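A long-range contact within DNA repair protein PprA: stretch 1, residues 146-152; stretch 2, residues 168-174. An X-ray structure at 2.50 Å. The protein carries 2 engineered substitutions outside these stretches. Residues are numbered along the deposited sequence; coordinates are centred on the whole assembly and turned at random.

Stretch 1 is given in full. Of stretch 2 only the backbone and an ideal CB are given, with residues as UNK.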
ATOM      1  N   GLY A 146      -9.540  -0.080   3.814  1.00 28.30           N
ATOM      2  CA  GLY A 146      -8.717   1.086   4.015  1.00 23.88           C
ATOM      3  C   GLY A 146      -9.404   2.303   3.453  1.00 26.10           C
ATOM      4  O   GLY A 146     -10.607   2.296   3.195  1.00 32.66           O
ATOM      5  N   HIS A 147      -8.619   3.355   3.266  1.00 34.76           N
ATOM      6  CA  HIS A 147      -9.161   4.621   2.800  1.00 30.78           C
ATOM      7  C   HIS A 147      -9.479   4.542   1.315  1.00 31.61           C
ATOM      8  O   HIS A 147      -8.604   4.244   0.499  1.00 31.90           O
ATOM      9  CB  HIS A 147      -8.176   5.750   3.067  1.00 27.74           C
ATOM     10  CG  HIS A 147      -8.680   7.094   2.653  1.00 30.04           C
ATOM     11  ND1 HIS A 147      -9.605   7.799   3.390  1.00 30.15           N
ATOM     12  CD2 HIS A 147      -8.410   7.851   1.566  1.00 28.34           C
ATOM     13  CE1 HIS A 147      -9.869   8.941   2.784  1.00 31.06           C
ATOM     14  NE2 HIS A 147      -9.158   8.997   1.673  1.00 33.01           N
ATOM     15  N   ARG A 148     -10.729   4.809   0.967  1.00 29.21           N
ATOM     16  CA  ARG A 148     -11.122   4.978  -0.420  1.00 27.08           C
ATOM     17  C   ARG A 148     -11.371   6.452  -0.702  1.00 26.30           C
ATOM     18  O   ARG A 148     -11.871   7.180   0.159  1.00 30.04           O
ATOM     19  CB  ARG A 148     -12.347   4.131  -0.762  1.00 31.33           C
ATOM     20  CG  ARG A 148     -12.019   2.652  -0.857  1.00 30.69           C
ATOM     21  CD  ARG A 148     -13.191   1.826  -1.330  1.00 33.99           C
ATOM     22  NE  ARG A 148     -14.231   1.653  -0.327  1.00 37.39           N
ATOM     23  CZ  ARG A 148     -15.425   1.139  -0.590  1.00 37.98           C
ATOM     24  NH1 ARG A 148     -15.729   0.780  -1.826  1.00 35.99           N
ATOM     25  NH2 ARG A 148     -16.319   0.998   0.373  1.00 37.60           N
ATOM     26  N   VAL A 149     -11.007   6.883  -1.902  1.00 33.38           N
ATOM     27  CA  VAL A 149     -10.989   8.299  -2.247  1.00 28.90           C
ATOM     28  C   VAL A 149     -12.383   8.731  -2.677  1.00 29.27           C
ATOM     29  O   VAL A 149     -13.012   8.088  -3.523  1.00 23.23           O
ATOM     30  CB  VAL A 149      -9.962   8.571  -3.359  1.00 27.35           C
ATOM     31  CG1 VAL A 149      -9.923  10.047  -3.725  1.00 26.66           C
ATOM     32  CG2 VAL A 149      -8.603   8.082  -2.947  1.00 29.17           C
ATOM     33  N   THR A 150     -12.866   9.822  -2.095  1.00 30.86           N
ATOM     34  CA  THR A 150     -14.065  10.497  -2.578  1.00 27.04           C
ATOM     35  C   THR A 150     -13.609  11.545  -3.585  1.00 31.88           C
ATOM     36  O   THR A 150     -13.071  12.588  -3.214  1.00 28.98           O
ATOM     37  CB  THR A 150     -14.847  11.118  -1.427  1.00 27.04           C
ATOM     38  OG1 THR A 150     -15.226  10.098  -0.499  1.00 29.98           O
ATOM     39  CG2 THR A 150     -16.096  11.792  -1.944  1.00 25.49           C
ATOM     40  N   LEU A 151     -13.811  11.259  -4.866  1.00 31.62           N
ATOM     41  CA  LEU A 151     -13.327  12.149  -5.910  1.00 33.37           C
ATOM     42  C   LEU A 151     -14.217  13.377  -6.041  1.00 41.06           C
ATOM     43  O   LEU A 151     -15.425  13.266  -6.267  1.00 40.88           O
ATOM     44  CB  LEU A 151     -13.245  11.407  -7.244  1.00 35.91           C
ATOM     45  CG  LEU A 151     -12.151  10.350  -7.412  1.00 29.28           C
ATOM     46  CD1 LEU A 151     -12.344   9.586  -8.699  1.00 29.56           C
ATOM     47  CD2 LEU A 151     -10.792  11.004  -7.407  1.00 27.98           C
ATOM     48  N   ARG A 152     -13.613  14.545  -5.887  1.00 40.10           N
ATOM     49  CA  ARG A 152     -14.242  15.825  -6.168  1.00 39.88           C
ATOM     50  C   ARG A 152     -13.951  16.221  -7.613  1.00 47.74           C
ATOM     51  O   ARG A 152     -12.995  15.728  -8.211  1.00 55.27           O
ATOM     52  CB  ARG A 152     -13.748  16.853  -5.147  1.00 36.67           C
ATOM     53  CG  ARG A 152     -12.270  17.106  -5.129  1.00 51.28           C
ATOM     54  CD  ARG A 152     -11.959  18.197  -4.121  1.00 51.87           C
ATOM     55  NE  ARG A 152     -10.539  18.504  -4.054  1.00 52.98           N
ATOM     56  CZ  ARG A 152      -9.716  17.979  -3.158  1.00 55.25           C
ATOM     57  NH1 ARG A 152     -10.191  17.153  -2.243  1.00 43.19           N
ATOM     58  NH2 ARG A 152      -8.431  18.305  -3.157  1.00 59.59           N
ATOM     59  N   UNK A 168      -3.827   2.591  -4.059  1.00 35.55           N
ATOM     60  CA  UNK A 168      -4.908   3.506  -3.736  1.00 31.90           C
ATOM     61  C   UNK A 168      -6.176   2.943  -4.356  1.00 27.34           C
ATOM     62  O   UNK A 168      -6.117   2.035  -5.183  1.00 25.65           O
ATOM     63  CB  UNK A 168      -4.619   4.923  -4.235  1.00 31.90           C
ATOM     64  N   UNK A 169      -7.320   3.458  -3.938  1.00 27.07           N
ATOM     65  CA  UNK A 169      -8.566   2.969  -4.564  1.00 24.67           C
ATOM     66  C   UNK A 169      -9.580   4.090  -4.476  1.00 23.61           C
ATOM     67  O   UNK A 169      -9.692   4.685  -3.455  1.00 24.64           O
ATOM     68  CB  UNK A 169      -9.090   1.699  -3.890  1.00 24.67           C
ATOM     69  N   UNK A 170     -10.244   4.390  -5.564  1.00 26.39           N
ATOM     70  CA  UNK A 170     -11.301   5.420  -5.514  1.00 27.59           C
ATOM     71  C   UNK A 170     -12.663   4.772  -5.301  1.00 28.18           C
ATOM     72  O   UNK A 170     -12.839   3.591  -5.552  1.00 26.82           O
ATOM     73  CB  UNK A 170     -11.312   6.252  -6.798  1.00 27.59           C
ATOM     74  N   UNK A 171     -13.574   5.580  -4.785  1.00 26.16           N
ATOM     75  CA  UNK A 171     -15.007   5.268  -4.628  1.00 24.04           C
ATOM     76  C   UNK A 171     -15.666   5.481  -5.985  1.00 28.84           C
ATOM     77  O   UNK A 171     -15.094   6.059  -6.869  1.00 30.38           O
ATOM     78  CB  UNK A 171     -15.665   6.134  -3.552  1.00 24.04           C
ATOM     79  N   UNK A 172     -16.893   5.047  -6.127  1.00 30.59           N
ATOM     80  CA  UNK A 172     -17.619   5.252  -7.371  1.00 25.22           C
ATOM     81  C   UNK A 172     -17.821   6.738  -7.632  1.00 24.76           C
ATOM     82  O   UNK A 172     -18.142   7.509  -6.726  1.00 32.71           O
ATOM     83  CB  UNK A 172     -18.967   4.530  -7.332  1.00 25.22           C
ATOM     84  N   UNK A 173     -17.613   7.142  -8.880  1.00 23.28           N
ATOM     85  CA  UNK A 173     -17.889   8.496  -9.318  1.00 28.02           C
ATOM     86  C   UNK A 173     -18.638   8.406 -10.643  1.00 28.90           C
ATOM     87  O   UNK A 173     -18.473   7.424 -11.375  1.00 30.74           O
ATOM     88  CB  UNK A 173     -16.604   9.316  -9.453  1.00 28.02           C
ATOM     89  N   UNK A 174     -19.536   9.350 -10.934  1.00 33.17           N
ATOM     90  CA  UNK A 174     -20.333   9.247 -12.165  1.00 31.44           C
ATOM     91  C   UNK A 174     -19.488   9.462 -13.411  1.00 27.76           C
ATOM     92  O   UNK A 174     -18.677  10.386 -13.480  1.00 32.61           O
ATOM     93  CB  UNK A 174     -21.477  10.262 -12.141  1.00 31.44           C
TER

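The backbones fix the frame first. Val-149 and position 170 lie with CA atoms 4.4 Å apart and form a single bridge of two hydrogen bonds: Val-149 N donates to O of 169 (3.0 Å, 159° at the hydrogen), and N of 171 donates to Val-149 O (2.9 Å, 165°). The bridge is single, so the pairing is local; the touching segments run 33° apart in direction.

At position 168 CA-to-CB points sideways, and the ideal CB is 5.2 Å from Val-149 CG2. With phi/psi of -146/165 the backbone is extended, and stretch 1 offers only the margin of a methyl group, which favours a nonpolar residue without fixing its size. The residue is Phe-168, whose CD2 comes no nearer than 5.0 Å to Val-149 CG2.

At 169 the ideal CB, pointing sideways, is 4.3 Å from Arg-148 CG, beside a long aliphatic chain that ends in a positive charge. An acidic residue would answer the charge; Gln, Met or another extended chain could run along the methylenes. The deposited Glu-169, with chi1 and chi2 both t, extends beside the arginine, CD to CD of Arg-148 being 3.6 Å. Its OE2 remains 4.4 Å from Arg-148 NH1, too far for a salt bridge, so the attraction is long-range, and both carboxylate oxygens are hydrogen-bonded elsewhere in the structure. The backbone adds a CA-H...O contact, Arg-148 CA to Glu-169 O at 3.4 Å, and a water donates to His-147 O at 2.8 Å while accepting a weak bond from Glu-169 N at 3.3 Å.

At 170 the ideal CB lies 4.0 Å from Leu-151 CD1 and 4.1 Å from Val-149 O. CA-to-CB points sideways; beside a leucine methyl and a carbonyl oxygen already accepting the bond from N of 171, a compact, branched side chain such as Val, Thr or Ile would fit. It is Thr-170 (chi1 p), whose CG2 is 3.9 Å from Leu-151 CD1 and 4.1 Å from Val-149 CB.

Position 171 is tight: its ideal CB is 3.3 Å from Val-149 O and 4.8 Å from Arg-148 CB. CA-to-CB points sideways. A flat ring could cover the arginine's methylenes, so His, Tyr or Phe would be reasonable. His-171 turns its ring that way at chi1 -85°. Arg-148 CB sits 3.6 Å from the centroid of the His-171 ring, 15° off the normal, a CH-pi contact over the face, while Val-149 O lies at the ring edge. CD2 of His-171 also comes within 3.6 Å of Thr-150 OG1.

At 172 CA-to-CB points away and nothing of stretch 1 is within 5.5 Å of the ideal CB, so the choice is open; Trp-172 is found.

Position 173 points toward stretch 1, its ideal CB 4.3 Å from Leu-151 CD1. Val, Ile or Thr would suit. Thr-173, chi1 t, brings CG2 to 3.9 Å from Leu-151 CD1.

Position 174 is out of reach; its phi of -69° admits the deposited Pro-174.

Stretch 2 (168-174) FETHWTP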
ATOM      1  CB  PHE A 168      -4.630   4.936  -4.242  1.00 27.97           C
ATOM      2  CG  PHE A 168      -4.719   5.091  -5.737  1.00 32.88           C
ATOM      3  CD1 PHE A 168      -3.648   4.766  -6.547  1.00 29.97           C
ATOM      4  CD2 PHE A 168      -5.862   5.611  -6.332  1.00 29.63           C
ATOM      5  CE1 PHE A 168      -3.733   4.915  -7.919  1.00 29.36           C
ATOM      6  CE2 PHE A 168      -5.946   5.754  -7.696  1.00 26.92           C
ATOM      7  CZ  PHE A 168      -4.879   5.410  -8.489  1.00 27.92           C
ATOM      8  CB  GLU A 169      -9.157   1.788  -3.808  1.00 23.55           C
ATOM      9  CG  GLU A 169     -10.464   1.324  -4.373  1.00 25.10           C
ATOM     10  CD  GLU A 169     -11.032   0.130  -3.670  1.00 22.98           C
ATOM     11  OE1 GLU A 169     -10.375  -0.375  -2.739  1.00 26.15           O
ATOM     12  OE2 GLU A 169     -12.138  -0.305  -4.048  1.00 28.08           O
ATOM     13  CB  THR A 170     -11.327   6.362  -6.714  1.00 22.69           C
ATOM     14  OG1 THR A 170     -11.794   5.662  -7.846  1.00 28.06           O
ATOM     15  CG2 THR A 170      -9.986   6.931  -7.065  1.00 26.77           C
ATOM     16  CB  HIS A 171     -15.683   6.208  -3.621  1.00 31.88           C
ATOM     17  CG  HIS A 171     -15.616   5.865  -2.169  1.00 31.17           C
ATOM     18  ND1 HIS A 171     -16.230   4.790  -1.636  1.00 30.70           N
ATOM     19  CD2 HIS A 171     -15.086   6.517  -1.129  1.00 27.61           C
ATOM     20  CE1 HIS A 171     -16.025   4.768  -0.353  1.00 26.20           C
ATOM     21  NE2 HIS A 171     -15.339   5.791  -0.026  1.00 23.24           N
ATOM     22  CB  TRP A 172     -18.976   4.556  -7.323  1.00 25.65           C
ATOM     23  CG  TRP A 172     -18.948   3.065  -7.310  1.00 26.18           C
ATOM     24  CD1 TRP A 172     -19.207   2.252  -6.254  1.00 30.03           C
ATOM     25  CD2 TRP A 172     -18.638   2.207  -8.407  1.00 22.42           C
ATOM     26  NE1 TRP A 172     -19.093   0.941  -6.625  1.00 25.58           N
ATOM     27  CE2 TRP A 172     -18.739   0.886  -7.945  1.00 24.53           C
ATOM     28  CE3 TRP A 172     -18.282   2.429  -9.737  1.00 23.73           C
ATOM     29  CZ2 TRP A 172     -18.507  -0.207  -8.766  1.00 22.41           C
ATOM     30  CZ3 TRP A 172     -18.046   1.349 -10.543  1.00 25.68           C
ATOM     31  CH2 TRP A 172     -18.159   0.044 -10.058  1.00 23.14           C
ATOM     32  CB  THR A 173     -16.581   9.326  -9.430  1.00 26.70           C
ATOM     33  OG1 THR A 173     -16.875  10.707  -9.663  1.00 41.13           O
ATOM     34  CG2 THR A 173     -15.679   8.834 -10.521  1.00 24.04           C
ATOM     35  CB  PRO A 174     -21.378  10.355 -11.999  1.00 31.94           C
ATOM     36  CG  PRO A 174     -21.451  10.591 -10.554  1.00 30.46           C
ATOM     37  CD  PRO A 174     -20.073  10.386 -10.038  1.00 27.31           C
TER
HETATM   38  O   HOH W   1      -6.777   5.420  -1.288  1.00 23.31           O
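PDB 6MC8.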